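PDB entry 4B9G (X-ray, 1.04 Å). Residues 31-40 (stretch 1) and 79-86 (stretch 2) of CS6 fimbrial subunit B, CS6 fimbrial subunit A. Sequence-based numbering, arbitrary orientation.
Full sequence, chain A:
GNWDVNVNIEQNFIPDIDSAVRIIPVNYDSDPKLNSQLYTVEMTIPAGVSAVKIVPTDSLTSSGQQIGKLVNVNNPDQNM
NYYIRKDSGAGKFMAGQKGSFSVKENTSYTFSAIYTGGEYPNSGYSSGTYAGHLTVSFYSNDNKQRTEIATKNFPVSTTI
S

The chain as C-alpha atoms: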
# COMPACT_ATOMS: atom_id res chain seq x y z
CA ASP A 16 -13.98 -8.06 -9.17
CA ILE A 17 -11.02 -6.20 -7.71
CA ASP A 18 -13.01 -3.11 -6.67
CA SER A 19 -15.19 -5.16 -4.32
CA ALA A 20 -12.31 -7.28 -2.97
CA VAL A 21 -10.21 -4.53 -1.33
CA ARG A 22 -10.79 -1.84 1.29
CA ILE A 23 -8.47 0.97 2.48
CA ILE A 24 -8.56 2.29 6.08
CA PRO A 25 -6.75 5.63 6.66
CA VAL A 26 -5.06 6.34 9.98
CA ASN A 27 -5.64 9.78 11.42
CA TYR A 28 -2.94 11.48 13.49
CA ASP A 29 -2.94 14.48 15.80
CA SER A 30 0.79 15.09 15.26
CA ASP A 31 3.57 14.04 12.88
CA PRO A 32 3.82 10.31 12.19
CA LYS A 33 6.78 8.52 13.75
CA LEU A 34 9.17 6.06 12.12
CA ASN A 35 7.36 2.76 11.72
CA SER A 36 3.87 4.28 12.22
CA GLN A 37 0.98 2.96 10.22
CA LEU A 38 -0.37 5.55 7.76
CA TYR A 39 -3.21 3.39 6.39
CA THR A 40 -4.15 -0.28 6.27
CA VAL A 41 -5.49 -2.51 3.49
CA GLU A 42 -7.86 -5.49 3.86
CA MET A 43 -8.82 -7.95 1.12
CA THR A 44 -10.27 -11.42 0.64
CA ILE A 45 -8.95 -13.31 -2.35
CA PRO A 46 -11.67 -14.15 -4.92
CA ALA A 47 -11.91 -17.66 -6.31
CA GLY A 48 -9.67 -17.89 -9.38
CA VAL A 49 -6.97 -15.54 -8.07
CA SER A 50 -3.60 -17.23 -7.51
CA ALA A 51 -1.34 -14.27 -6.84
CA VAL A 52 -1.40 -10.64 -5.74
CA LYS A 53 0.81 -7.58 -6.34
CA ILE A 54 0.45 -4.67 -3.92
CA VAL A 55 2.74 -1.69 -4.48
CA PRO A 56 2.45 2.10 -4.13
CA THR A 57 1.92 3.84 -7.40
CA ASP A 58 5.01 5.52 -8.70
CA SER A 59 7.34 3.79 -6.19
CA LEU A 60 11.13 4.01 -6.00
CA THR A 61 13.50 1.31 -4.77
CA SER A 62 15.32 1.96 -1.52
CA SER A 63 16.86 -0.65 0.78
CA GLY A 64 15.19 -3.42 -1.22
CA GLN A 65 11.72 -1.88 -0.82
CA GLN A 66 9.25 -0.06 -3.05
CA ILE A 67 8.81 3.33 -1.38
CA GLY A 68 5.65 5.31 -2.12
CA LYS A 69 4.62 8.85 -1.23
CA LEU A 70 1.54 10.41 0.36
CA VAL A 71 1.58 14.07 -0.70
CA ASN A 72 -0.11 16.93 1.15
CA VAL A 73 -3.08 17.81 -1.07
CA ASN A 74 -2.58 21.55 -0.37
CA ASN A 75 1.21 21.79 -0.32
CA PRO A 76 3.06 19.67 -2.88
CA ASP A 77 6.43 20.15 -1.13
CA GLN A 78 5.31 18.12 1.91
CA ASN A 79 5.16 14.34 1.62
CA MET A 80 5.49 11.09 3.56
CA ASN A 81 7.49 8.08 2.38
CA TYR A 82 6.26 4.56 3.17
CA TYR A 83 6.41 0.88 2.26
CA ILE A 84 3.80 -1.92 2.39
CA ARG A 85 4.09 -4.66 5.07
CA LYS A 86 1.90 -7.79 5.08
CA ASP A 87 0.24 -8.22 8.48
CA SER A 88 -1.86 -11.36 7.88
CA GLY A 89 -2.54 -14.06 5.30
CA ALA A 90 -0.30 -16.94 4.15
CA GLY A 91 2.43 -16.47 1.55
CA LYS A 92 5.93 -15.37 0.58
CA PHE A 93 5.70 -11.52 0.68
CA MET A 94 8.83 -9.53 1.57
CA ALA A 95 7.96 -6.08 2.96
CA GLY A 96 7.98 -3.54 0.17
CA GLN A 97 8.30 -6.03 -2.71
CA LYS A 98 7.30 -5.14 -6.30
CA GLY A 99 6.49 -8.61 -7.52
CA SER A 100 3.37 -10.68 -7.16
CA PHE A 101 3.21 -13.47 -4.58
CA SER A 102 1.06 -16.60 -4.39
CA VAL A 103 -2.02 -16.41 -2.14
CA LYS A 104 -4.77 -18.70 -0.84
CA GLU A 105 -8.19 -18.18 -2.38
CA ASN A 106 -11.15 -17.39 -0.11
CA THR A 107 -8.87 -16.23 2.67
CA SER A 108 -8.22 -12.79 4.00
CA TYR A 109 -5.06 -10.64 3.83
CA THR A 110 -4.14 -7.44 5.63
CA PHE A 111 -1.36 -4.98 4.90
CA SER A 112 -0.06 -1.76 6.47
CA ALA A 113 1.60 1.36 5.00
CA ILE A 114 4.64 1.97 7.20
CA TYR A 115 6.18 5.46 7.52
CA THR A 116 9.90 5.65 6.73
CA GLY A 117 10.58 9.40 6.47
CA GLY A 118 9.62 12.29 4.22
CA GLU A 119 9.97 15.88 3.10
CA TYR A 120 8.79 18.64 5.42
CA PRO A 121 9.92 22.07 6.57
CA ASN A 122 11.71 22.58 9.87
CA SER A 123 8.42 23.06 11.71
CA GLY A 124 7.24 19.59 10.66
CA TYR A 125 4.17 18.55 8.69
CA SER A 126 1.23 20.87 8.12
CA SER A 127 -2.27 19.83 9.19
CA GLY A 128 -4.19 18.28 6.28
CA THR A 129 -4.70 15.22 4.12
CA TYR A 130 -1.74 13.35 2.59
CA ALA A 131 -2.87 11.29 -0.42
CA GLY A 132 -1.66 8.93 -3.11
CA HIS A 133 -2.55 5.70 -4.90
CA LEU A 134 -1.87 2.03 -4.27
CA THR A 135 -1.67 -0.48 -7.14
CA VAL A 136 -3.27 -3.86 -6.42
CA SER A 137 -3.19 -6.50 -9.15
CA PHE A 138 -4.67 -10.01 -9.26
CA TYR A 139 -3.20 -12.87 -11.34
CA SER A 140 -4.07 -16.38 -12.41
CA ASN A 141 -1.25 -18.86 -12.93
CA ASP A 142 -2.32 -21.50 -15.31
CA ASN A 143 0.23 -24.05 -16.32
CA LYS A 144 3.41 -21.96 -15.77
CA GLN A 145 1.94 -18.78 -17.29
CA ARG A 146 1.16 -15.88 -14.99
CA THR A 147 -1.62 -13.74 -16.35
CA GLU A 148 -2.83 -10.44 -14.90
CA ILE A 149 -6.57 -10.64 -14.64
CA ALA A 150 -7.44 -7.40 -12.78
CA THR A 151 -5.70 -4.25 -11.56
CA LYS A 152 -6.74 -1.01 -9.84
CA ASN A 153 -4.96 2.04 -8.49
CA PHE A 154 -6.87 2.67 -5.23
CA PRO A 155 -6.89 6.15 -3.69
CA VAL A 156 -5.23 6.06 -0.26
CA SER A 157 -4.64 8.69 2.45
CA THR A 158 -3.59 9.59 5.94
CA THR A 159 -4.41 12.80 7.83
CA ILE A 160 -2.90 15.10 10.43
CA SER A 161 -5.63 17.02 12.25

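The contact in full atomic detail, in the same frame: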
# COMPACT_ATOMS: atom_id res chain seq x y z
N ASP A 31 2.81 14.67 13.96
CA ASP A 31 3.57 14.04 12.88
C ASP A 31 3.73 12.54 13.10
O ASP A 31 4.02 12.11 14.20
CB ASP A 31 4.94 14.67 12.77
CG ASP A 31 4.87 16.08 12.20
OD1 ASP A 31 3.76 16.64 12.13
OD2 ASP A 31 5.91 16.62 11.80
N PRO A 32 3.53 11.74 12.05
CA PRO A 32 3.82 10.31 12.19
C PRO A 32 5.26 10.06 12.59
O PRO A 32 6.15 10.82 12.23
CB PRO A 32 3.56 9.75 10.79
CG PRO A 32 2.77 10.76 10.09
CD PRO A 32 3.04 12.09 10.71
N LYS A 33 5.48 9.03 13.35
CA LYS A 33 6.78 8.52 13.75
C LYS A 33 7.30 7.37 12.89
O LYS A 33 6.52 6.69 12.25
CB LYS A 33 6.72 8.20 15.22
CG LYS A 33 6.36 9.41 16.03
CD LYS A 33 6.77 9.38 17.38
CE LYS A 33 5.62 9.34 18.38
NZ LYS A 33 5.11 10.73 18.69
N LEU A 34 8.63 7.19 12.84
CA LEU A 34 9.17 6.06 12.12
C LEU A 34 8.41 4.81 12.54
O LEU A 34 8.15 4.59 13.73
CB LEU A 34 10.66 5.90 12.42
CG LEU A 34 11.63 6.24 11.28
CD1 LEU A 34 11.23 7.52 10.57
CD2 LEU A 34 13.05 6.34 11.82
N ASN A 35 8.03 4.04 11.54
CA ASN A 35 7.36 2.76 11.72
C ASN A 35 5.87 2.86 12.02
O ASN A 35 5.21 1.84 12.19
CB ASN A 35 8.06 1.93 12.82
CG ASN A 35 8.04 0.43 12.54
OD1 ASN A 35 8.16 0.00 11.39
ND2 ASN A 35 7.88 -0.37 13.60
N SER A 36 5.29 4.03 12.06
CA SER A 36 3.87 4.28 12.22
C SER A 36 3.08 3.84 11.02
O SER A 36 3.56 3.93 9.89
CB SER A 36 3.53 5.72 12.55
OG SER A 36 4.15 6.22 13.66
N GLN A 37 1.87 3.35 11.28
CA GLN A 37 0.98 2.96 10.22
C GLN A 37 0.22 4.17 9.70
O GLN A 37 -0.48 4.87 10.44
CB GLN A 37 -0.01 1.90 10.70
CG GLN A 37 0.62 0.60 11.13
CD GLN A 37 -0.40 -0.31 11.77
OE1 GLN A 37 -1.33 -0.76 11.11
NE2 GLN A 37 -0.26 -0.56 13.05
N LEU A 38 0.30 4.42 8.39
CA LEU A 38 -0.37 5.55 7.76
C LEU A 38 -1.78 5.19 7.26
O LEU A 38 -2.69 6.03 7.29
CB LEU A 38 0.46 6.09 6.62
CG LEU A 38 1.87 6.54 7.00
CD1 LEU A 38 2.62 7.07 5.76
CD2 LEU A 38 1.87 7.57 8.13
N TYR A 39 -1.93 3.96 6.78
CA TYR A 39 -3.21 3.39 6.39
C TYR A 39 -3.06 1.88 6.41
O TYR A 39 -1.93 1.37 6.43
CB TYR A 39 -3.71 3.93 5.03
CG TYR A 39 -2.91 3.55 3.81
CD1 TYR A 39 -3.10 2.34 3.17
CD2 TYR A 39 -1.98 4.43 3.26
CE1 TYR A 39 -2.41 2.01 2.00
CE2 TYR A 39 -1.27 4.12 2.10
CZ TYR A 39 -1.50 2.91 1.46
OH TYR A 39 -0.86 2.56 0.30
N THR A 40 -4.18 1.18 6.39
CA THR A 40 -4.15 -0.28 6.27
C THR A 40 -5.03 -0.69 5.08
O THR A 40 -5.84 0.10 4.55
CB THR A 40 -4.54 -0.92 7.55
OG1 THR A 40 -3.62 -0.74 8.62
CG2 THR A 40 -5.87 -0.75 7.87
N ASN A 79 5.56 15.70 1.94
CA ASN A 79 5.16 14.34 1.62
C ASN A 79 5.75 13.35 2.62
O ASN A 79 6.72 13.64 3.33
CB ASN A 79 5.56 14.01 0.18
CG ASN A 79 7.05 14.14 -0.05
OD1 ASN A 79 7.85 13.50 0.62
ND2 ASN A 79 7.42 15.03 -0.95
N MET A 80 5.11 12.19 2.67
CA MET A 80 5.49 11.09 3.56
C MET A 80 5.88 9.89 2.71
O MET A 80 5.12 9.47 1.84
CB MET A 80 4.30 10.72 4.45
CG MET A 80 3.80 11.86 5.31
SD MET A 80 2.36 11.32 6.24
CE MET A 80 1.99 12.81 7.19
N ASN A 81 7.03 9.31 3.01
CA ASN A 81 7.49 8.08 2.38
C ASN A 81 7.04 6.85 3.17
O ASN A 81 7.02 6.89 4.41
CB ASN A 81 9.01 8.06 2.33
CG ASN A 81 9.60 9.16 1.49
OD1 ASN A 81 9.04 9.54 0.49
ND2 ASN A 81 10.75 9.66 1.91
N TYR A 82 6.71 5.76 2.48
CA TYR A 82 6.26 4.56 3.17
C TYR A 82 6.49 3.32 2.32
O TYR A 82 6.66 3.41 1.11
CB TYR A 82 4.77 4.66 3.55
CG TYR A 82 3.83 4.55 2.38
CD1 TYR A 82 3.49 5.66 1.60
CD2 TYR A 82 3.25 3.33 2.05
CE1 TYR A 82 2.61 5.55 0.54
CE2 TYR A 82 2.35 3.22 1.00
CZ TYR A 82 2.03 4.32 0.25
OH TYR A 82 1.10 4.19 -0.77
N TYR A 83 6.43 2.15 2.97
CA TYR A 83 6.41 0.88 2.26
C TYR A 83 5.23 0.03 2.78
O TYR A 83 4.66 0.30 3.85
CB TYR A 83 7.72 0.09 2.43
CG TYR A 83 8.03 -0.34 3.83
CD1 TYR A 83 7.56 -1.54 4.34
CD2 TYR A 83 8.78 0.49 4.66
CE1 TYR A 83 7.87 -1.91 5.64
CE2 TYR A 83 9.09 0.13 5.95
CZ TYR A 83 8.63 -1.06 6.44
OH TYR A 83 8.95 -1.45 7.72
N ILE A 84 4.88 -1.01 2.03
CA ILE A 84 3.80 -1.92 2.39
C ILE A 84 4.34 -3.17 3.10
O ILE A 84 5.24 -3.86 2.58
CB ILE A 84 3.00 -2.34 1.12
CG1 ILE A 84 2.29 -1.12 0.53
CG2 ILE A 84 2.04 -3.49 1.42
CD1 ILE A 84 1.08 -0.61 1.31
N ARG A 85 3.78 -3.47 4.27
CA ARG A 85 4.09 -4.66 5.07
C ARG A 85 2.84 -5.55 5.10
O ARG A 85 1.72 -5.05 5.31
CB ARG A 85 4.44 -4.22 6.50
CG ARG A 85 4.89 -5.35 7.40
CD ARG A 85 5.25 -4.88 8.80
NE ARG A 85 4.05 -4.50 9.55
CZ ARG A 85 4.00 -3.57 10.50
NH1 ARG A 85 5.06 -2.88 10.86
NH2 ARG A 85 2.84 -3.31 11.07
N LYS A 86 3.02 -6.86 4.90
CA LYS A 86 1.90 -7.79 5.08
C LYS A 86 1.74 -8.12 6.56
O LYS A 86 2.71 -8.56 7.19
CB LYS A 86 2.13 -9.07 4.28
CG LYS A 86 0.97 -10.04 4.38
CD LYS A 86 1.10 -11.27 3.46
CE LYS A 86 2.29 -12.18 3.76
NZ LYS A 86 2.13 -12.86 5.05
O HOH W 1 10.25 0.22 9.43

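Two segments of one chain, residues 31-40 and 79-86, pack through their side chains and bury 408 Å² between them, both sides summed. Residues 79-86 form a continuous β-strand, whereas residues 31-40 are largely loop and turn, with strand at Tyr 39 and Thr 40 after the chain turns a corner at Leu 38. The backbones stay well apart: the CA atoms of Pro 32 and Met 80 lie 8.8 Å from each other, and those of Leu 38 and Tyr 82 lie 8.1 Å apart. These separations leave room for layers of side chain, and no backbone hydrogen bond links the two stretches.

Within the first stretch, a type II β-turn runs from Lys 33 to Ser 36. Lys 33 O accepts two hydrogen bonds, from Ser 36 N at 2.9 Å and from Ser 36 OG at 2.8 Å, so the same carbonyl is held by both the backbone and the side chain of Ser 36. Asn 35 occupies the third position of the turn with positive phi (80°), as a type II turn requires.

The apolar contacts fill the buried part of the interface. Pro 32 and Met 80 both direct their CA-to-CB bonds toward the opposing stretch. Met 80, with chi1 m and chi2 and chi3 both t, extends until its CE atom meets Pro 32 CG at 3.6 Å, setting a flexible thioether chain against a rigid ring. Leu 38 also points toward the strand; its CD1 lies 4.2 Å from Met 80 CB and 3.9 Å from Tyr 82 CB, so one methyl group touches two residues that point to the same side of the strand, while the intervening Asn 81 points away.

The aromatic pair combines packing with a polar bond. The Tyr 39 CA-to-CB bond runs sideways, but the p rotamer carries the end of the ring nearer to the strand. The edge of Tyr 39 is directed toward the face of Tyr 82 in an offset edge-to-face arrangement, with centroids 5.4 Å apart and planes at 73°; Tyr 39 CE2 comes within 3.8 Å of Tyr 82 CZ. The ring tips converge, and Tyr 39 OH and Tyr 82 OH share a hydrogen bond of 2.8 Å, in which either could be the donor. This bond gives each hydroxyl, on two buried residues, a polar partner. Ile 84 CD1 packs beside it, 3.9 Å from Tyr 39 OH.

Polar contacts at the more exposed margin are looser. Asn 35 OD1 and Tyr 83 OH, 4.0 Å apart, are bridged by a water that donates to Asn 35 OD1 at 2.9 Å and hydrogen-bonds to Tyr 83 OH at 2.7 Å. The Arg 85 CA-to-CB bond points toward the first stretch; its NH1 lies 4.3 Å from Asn 35 OD1, near the guanidinium plane, and its NH2 lies 4.5 Å from Gln 37 CD. At such distances these are contacts between polar groups without direct bonds.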